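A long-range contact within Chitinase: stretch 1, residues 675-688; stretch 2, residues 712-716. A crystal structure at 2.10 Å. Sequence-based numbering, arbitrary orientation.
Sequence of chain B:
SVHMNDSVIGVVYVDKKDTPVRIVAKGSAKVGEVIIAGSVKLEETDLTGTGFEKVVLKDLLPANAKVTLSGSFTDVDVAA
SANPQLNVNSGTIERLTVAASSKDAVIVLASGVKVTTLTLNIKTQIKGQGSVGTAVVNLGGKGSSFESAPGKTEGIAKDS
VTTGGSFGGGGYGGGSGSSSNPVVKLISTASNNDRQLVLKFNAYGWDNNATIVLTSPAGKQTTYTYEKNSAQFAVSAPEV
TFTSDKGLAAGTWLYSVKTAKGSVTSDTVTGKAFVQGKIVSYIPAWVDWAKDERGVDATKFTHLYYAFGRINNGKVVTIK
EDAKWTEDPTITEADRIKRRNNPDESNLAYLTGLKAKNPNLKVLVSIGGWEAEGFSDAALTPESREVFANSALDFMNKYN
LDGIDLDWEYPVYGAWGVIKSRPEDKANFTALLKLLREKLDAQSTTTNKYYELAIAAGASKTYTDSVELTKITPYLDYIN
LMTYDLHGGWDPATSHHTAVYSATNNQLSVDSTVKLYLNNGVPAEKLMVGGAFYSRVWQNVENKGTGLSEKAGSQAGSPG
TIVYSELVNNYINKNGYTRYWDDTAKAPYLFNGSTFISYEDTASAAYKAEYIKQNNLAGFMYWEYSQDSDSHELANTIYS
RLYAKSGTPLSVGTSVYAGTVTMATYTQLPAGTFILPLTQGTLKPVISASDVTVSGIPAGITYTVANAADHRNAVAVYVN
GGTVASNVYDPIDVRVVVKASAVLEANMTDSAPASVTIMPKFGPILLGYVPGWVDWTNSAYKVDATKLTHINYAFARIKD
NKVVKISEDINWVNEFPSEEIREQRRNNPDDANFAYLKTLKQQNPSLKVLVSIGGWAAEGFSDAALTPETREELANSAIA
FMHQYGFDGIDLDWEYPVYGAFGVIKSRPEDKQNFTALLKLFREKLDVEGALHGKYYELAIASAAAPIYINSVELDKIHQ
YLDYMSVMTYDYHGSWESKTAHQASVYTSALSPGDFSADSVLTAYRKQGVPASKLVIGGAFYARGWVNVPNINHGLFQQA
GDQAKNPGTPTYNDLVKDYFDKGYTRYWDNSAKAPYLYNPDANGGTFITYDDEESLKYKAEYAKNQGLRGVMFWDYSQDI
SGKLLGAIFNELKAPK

Stretch 1 (675-688) ILPLTQGTLKPVIS
Stretch 2 712-716: RNAVA

The side-chain amide of Asn 713 bonds to the backbone at Gly 681 and Leu 683, beyond a chain corner. With chi1 -175° (t) and chi2 21°, Asn 713 ND2 donates to Gly 681 O (3.0 Å, 169° at hydrogen) and Asn 713 OD1 accepts from Leu 683 N (2.9 Å, 172°); the two bonds fix the orientation of the amide. Asn 713 O accepts from Leu 678 N (2.8 Å, 172°), so one residue, at phi/psi -160/60, holds the chain before and after the corner at Thr 679. Gly 681 sits at 97/158, where a CB would jam against the preceding carbonyl.

The strand through Ile 675, Leu 676 and Pro 677 runs antiparallel to the one that begins at Ala 714, with 159° between directions. Leu 676 and Val 715 form the hydrogen-bonded pair (CA-CA 5.1 Å): Leu 676 N to Val 715 O is 2.8 Å, and Val 715 N to Leu 676 O 2.9 Å. The flanking non-hydrogen-bonded pairs are Ile 675 with Ala 716 (CA-CA 4.6 Å) and Pro 677 with Ala 714 (CA-CA 3.7 Å), the closest of the three pairs; Pro 677 CA also lies 3.4 Å from Asn 713 O in a CA-H...O contact.

On the Pro 677 face, Ala 714 CB meets Ile 675 CG2 at 3.8 Å. On the other, Val 715 (chi1 t) places CG2 3.9 Å from CD1 of Leu 683 (m, t) and 4.2 Å from CD1 of Leu 678.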

ATOM      1  N   ILE B 675      15.576  30.780  -4.238  1.00 13.99           N
ATOM      2  CA  ILE B 675      14.835  29.675  -4.775  1.00 16.41           C
ATOM      3  C   ILE B 675      14.381  28.758  -3.666  1.00 15.13           C
ATOM      4  O   ILE B 675      15.216  28.276  -2.941  1.00 16.63           O
ATOM      5  CB  ILE B 675      15.646  28.904  -5.839  1.00 17.21           C
ATOM      6  CG1 ILE B 675      15.967  29.828  -7.026  1.00 18.45           C
ATOM      7  CG2 ILE B 675      14.803  27.724  -6.396  1.00 15.45           C
ATOM      8  CD1 ILE B 675      17.023  29.169  -7.962  1.00 21.42           C
ATOM      9  N   LEU B 676      13.063  28.489  -3.601  1.00 13.96           N
ATOM     10  CA  LEU B 676      12.484  27.663  -2.559  1.00 14.64           C
ATOM     11  C   LEU B 676      11.588  26.559  -3.172  1.00 14.58           C
ATOM     12  O   LEU B 676      10.399  26.835  -3.535  1.00 14.93           O
ATOM     13  CB  LEU B 676      11.645  28.507  -1.604  1.00 15.55           C
ATOM     14  CG  LEU B 676      12.389  29.650  -0.872  1.00 16.27           C
ATOM     15  CD1 LEU B 676      12.326  30.919  -1.698  1.00 16.84           C
ATOM     16  CD2 LEU B 676      11.832  29.957   0.479  1.00 17.51           C
ATOM     17  N   PRO B 677      12.127  25.360  -3.251  1.00 15.15           N
ATOM     18  CA  PRO B 677      11.339  24.171  -3.635  1.00 15.83           C
ATOM     19  C   PRO B 677      10.225  23.882  -2.623  1.00 18.35           C
ATOM     20  O   PRO B 677      10.404  24.129  -1.374  1.00 19.44           O
ATOM     21  CB  PRO B 677      12.377  23.035  -3.662  1.00 14.89           C
ATOM     22  CG  PRO B 677      13.719  23.756  -3.814  1.00 15.54           C
ATOM     23  CD  PRO B 677      13.530  24.962  -2.920  1.00 14.46           C
ATOM     24  N   LEU B 678       9.100  23.396  -3.128  1.00 15.37           N
ATOM     25  CA  LEU B 678       8.075  22.924  -2.262  1.00 15.16           C
ATOM     26  C   LEU B 678       8.371  21.498  -1.885  1.00 15.97           C
ATOM     27  O   LEU B 678       8.844  20.693  -2.692  1.00 17.19           O
ATOM     28  CB  LEU B 678       6.709  23.094  -2.870  1.00 14.64           C
ATOM     29  CG  LEU B 678       6.060  24.474  -2.794  1.00 17.12           C
ATOM     30  CD1 LEU B 678       6.798  25.663  -3.428  1.00 16.17           C
ATOM     31  CD2 LEU B 678       4.663  24.390  -3.411  1.00 16.19           C
ATOM     32  N   THR B 679       8.139  21.195  -0.607  1.00 15.84           N
ATOM     33  CA  THR B 679       8.200  19.902  -0.034  1.00 16.97           C
ATOM     34  C   THR B 679       6.813  19.328   0.134  1.00 17.19           C
ATOM     35  O   THR B 679       6.686  18.145   0.276  1.00 15.97           O
ATOM     36  CB  THR B 679       8.768  19.880   1.391  1.00 18.30           C
ATOM     37  OG1 THR B 679       8.074  20.809   2.196  1.00 19.86           O
ATOM     38  CG2 THR B 679      10.159  20.348   1.372  1.00 22.46           C
ATOM     39  N   GLN B 680       5.795  20.132   0.109  1.00 19.55           N
ATOM     40  CA  GLN B 680       4.422  19.630   0.246  1.00 22.86           C
ATOM     41  C   GLN B 680       3.556  20.578  -0.540  1.00 19.85           C
ATOM     42  O   GLN B 680       3.660  21.776  -0.337  1.00 18.41           O
ATOM     43  CB  GLN B 680       4.052  19.476   1.718  1.00 26.75           C
ATOM     44  CG  GLN B 680       2.624  19.049   1.892  1.00 37.36           C
ATOM     45  CD  GLN B 680       2.308  18.455   3.257  1.00 40.75           C
ATOM     46  OE1 GLN B 680       1.896  19.184   4.184  1.00 43.38           O
ATOM     47  NE2 GLN B 680       2.433  17.129   3.366  1.00 38.12           N
ATOM     48  N   GLY B 681       2.755  20.055  -1.501  1.00 17.48           N
ATOM     49  CA  GLY B 681       2.026  20.927  -2.425  1.00 15.42           C
ATOM     50  C   GLY B 681       2.785  21.061  -3.722  1.00 16.45           C
ATOM     51  O   GLY B 681       4.017  20.891  -3.740  1.00 16.30           O
ATOM     52  N   THR B 682       2.076  21.422  -4.791  1.00 15.72           N
ATOM     53  CA  THR B 682       2.620  21.504  -6.121  1.00 14.67           C
ATOM     54  C   THR B 682       2.223  22.796  -6.737  1.00 14.90           C
ATOM     55  O   THR B 682       1.047  22.996  -6.993  1.00 16.49           O
ATOM     56  CB  THR B 682       2.115  20.303  -6.961  1.00 14.49           C
ATOM     57  OG1 THR B 682       2.238  19.062  -6.177  1.00 14.35           O
ATOM     58  CG2 THR B 682       2.853  20.208  -8.221  1.00 15.77           C
ATOM     59  N   LEU B 683       3.191  23.669  -7.083  1.00 13.07           N
ATOM     60  CA  LEU B 683       2.877  24.910  -7.732  1.00 12.33           C
ATOM     61  C   LEU B 683       2.163  24.657  -9.085  1.00 14.20           C
ATOM     62  O   LEU B 683       2.465  23.717  -9.813  1.00 14.39           O
ATOM     63  CB  LEU B 683       4.111  25.773  -8.026  1.00 11.62           C
ATOM     64  CG  LEU B 683       5.045  26.150  -6.858  1.00 12.92           C
ATOM     65  CD1 LEU B 683       6.263  26.845  -7.397  1.00 14.72           C
ATOM     66  CD2 LEU B 683       4.241  27.030  -5.911  1.00 13.13           C
ATOM     67  N   LYS B 684       1.222  25.556  -9.386  1.00 14.51           N
ATOM     68  CA  LYS B 684       0.789  25.781 -10.764  1.00 15.26           C
ATOM     69  C   LYS B 684       2.043  25.954 -11.632  1.00 14.72           C
ATOM     70  O   LYS B 684       3.062  26.578 -11.206  1.00 14.21           O
ATOM     71  CB  LYS B 684      -0.058  27.028 -10.859  1.00 16.08           C
ATOM     72  CG  LYS B 684      -1.399  26.924 -10.101  1.00 17.18           C
ATOM     73  CD  LYS B 684      -2.203  28.235 -10.171  1.00 16.45           C
ATOM     74  CE  LYS B 684      -1.675  29.260  -9.222  1.00 17.25           C
ATOM     75  NZ  LYS B 684      -2.163  30.668  -9.392  1.00 18.01           N
ATOM     76  N   PRO B 685       1.974  25.496 -12.854  1.00 14.07           N
ATOM     77  CA  PRO B 685       3.135  25.665 -13.708  1.00 14.03           C
ATOM     78  C   PRO B 685       3.597  27.119 -13.817  1.00 15.40           C
ATOM     79  O   PRO B 685       4.814  27.363 -13.962  1.00 15.79           O
ATOM     80  CB  PRO B 685       2.667  25.082 -15.063  1.00 15.66           C
ATOM     81  CG  PRO B 685       1.607  24.107 -14.664  1.00 14.96           C
ATOM     82  CD  PRO B 685       0.952  24.592 -13.426  1.00 14.49           C
ATOM     83  N   VAL B 686       2.628  28.055 -13.778  1.00 15.45           N
ATOM     84  CA  VAL B 686       2.840  29.481 -13.752  1.00 15.83           C
ATOM     85  C   VAL B 686       2.071  30.068 -12.537  1.00 17.60           C
ATOM     86  O   VAL B 686       0.818  30.104 -12.560  1.00 17.24           O
ATOM     87  CB  VAL B 686       2.436  30.203 -15.061  1.00 15.52           C
ATOM     88  CG1 VAL B 686       2.583  31.709 -14.936  1.00 16.90           C
ATOM     89  CG2 VAL B 686       3.333  29.747 -16.234  1.00 15.70           C
ATOM     90  N   ILE B 687       2.819  30.589 -11.537  1.00 14.74           N
ATOM     91  CA  ILE B 687       2.250  31.327 -10.433  1.00 16.18           C
ATOM     92  C   ILE B 687       2.082  32.759 -10.753  1.00 14.87           C
ATOM     93  O   ILE B 687       2.695  33.259 -11.696  1.00 17.41           O
ATOM     94  CB  ILE B 687       3.048  31.155  -9.138  1.00 16.14           C
ATOM     95  CG1 ILE B 687       4.467  31.734  -9.222  1.00 19.85           C
ATOM     96  CG2 ILE B 687       3.175  29.680  -8.828  1.00 16.59           C
ATOM     97  CD1 ILE B 687       5.153  31.806  -7.843  1.00 20.80           C
ATOM     98  N   SER B 688       1.254  33.418  -9.979  1.00 15.68           N
ATOM     99  CA  SER B 688       0.987  34.870 -10.085  1.00 18.28           C
ATOM    100  C   SER B 688       1.492  35.583  -8.826  1.00 17.90           C
ATOM    101  O   SER B 688       1.751  34.922  -7.779  1.00 15.03           O
ATOM    102  CB  SER B 688      -0.506  35.114 -10.257  1.00 20.71           C
ATOM    103  OG  SER B 688      -0.918  34.590 -11.532  1.00 22.85           O
ATOM    104  N   ARG B 712      11.301  21.689 -10.862  1.00 13.12           N
ATOM    105  CA  ARG B 712       9.972  21.199 -11.115  1.00 14.72           C
ATOM    106  C   ARG B 712       8.915  21.897 -10.280  1.00 13.66           C
ATOM    107  O   ARG B 712       7.729  21.953 -10.696  1.00 13.07           O
ATOM    108  CB  ARG B 712       9.877  19.690 -10.844  1.00 13.95           C
ATOM    109  CG  ARG B 712      10.148  19.225  -9.417  1.00 14.81           C
ATOM    110  CD  ARG B 712      10.497  17.744  -9.402  1.00 14.57           C
ATOM    111  NE  ARG B 712      10.596  17.174  -8.088  1.00 14.71           N
ATOM    112  CZ  ARG B 712      11.656  17.415  -7.246  1.00 16.56           C
ATOM    113  NH1 ARG B 712      12.631  18.191  -7.606  1.00 16.95           N
ATOM    114  NH2 ARG B 712      11.753  16.875  -6.038  1.00 17.03           N
ATOM    115  N   ASN B 713       9.291  22.388  -9.104  1.00 12.27           N
ATOM    116  CA  ASN B 713       8.250  22.860  -8.137  1.00 11.79           C
ATOM    117  C   ASN B 713       8.836  23.820  -7.104  1.00 13.04           C
ATOM    118  O   ASN B 713       8.841  23.516  -5.917  1.00 13.35           O
ATOM    119  CB  ASN B 713       7.712  21.607  -7.503  1.00 11.62           C
ATOM    120  CG  ASN B 713       6.561  21.834  -6.582  1.00 12.28           C
ATOM    121  OD1 ASN B 713       5.905  22.819  -6.665  1.00 13.44           O
ATOM    122  ND2 ASN B 713       6.336  20.888  -5.627  1.00 14.12           N
ATOM    123  N   ALA B 714       9.394  24.937  -7.561  1.00 14.24           N
ATOM    124  CA  ALA B 714      10.100  25.873  -6.681  1.00 14.49           C
ATOM    125  C   ALA B 714       9.745  27.291  -7.030  1.00 14.19           C
ATOM    126  O   ALA B 714       9.617  27.624  -8.169  1.00 14.87           O
ATOM    127  CB  ALA B 714      11.637  25.682  -6.799  1.00 16.08           C
ATOM    128  N   VAL B 715       9.620  28.130  -6.029  1.00 14.84           N
ATOM    129  CA  VAL B 715       9.450  29.523  -6.184  1.00 15.62           C
ATOM    130  C   VAL B 715      10.780  30.198  -6.321  1.00 15.56           C
ATOM    131  O   VAL B 715      11.688  29.891  -5.578  1.00 17.65           O
ATOM    132  CB  VAL B 715       8.785  30.105  -4.892  1.00 17.47           C
ATOM    133  CG1 VAL B 715       8.745  31.634  -4.934  1.00 17.40           C
ATOM    134  CG2 VAL B 715       7.376  29.579  -4.790  1.00 18.75           C
ATOM    135  N   ALA B 716      10.861  31.144  -7.249  1.00 16.01           N
ATOM    136  CA  ALA B 716      11.941  32.094  -7.390  1.00 15.36           C
ATOM    137  C   ALA B 716      11.471  33.441  -6.948  1.00 15.69           C
ATOM    138  O   ALA B 716      10.367  33.886  -7.332  1.00 15.24           O
ATOM    139  CB  ALA B 716      12.381  32.218  -8.829  1.00 17.04           C
TER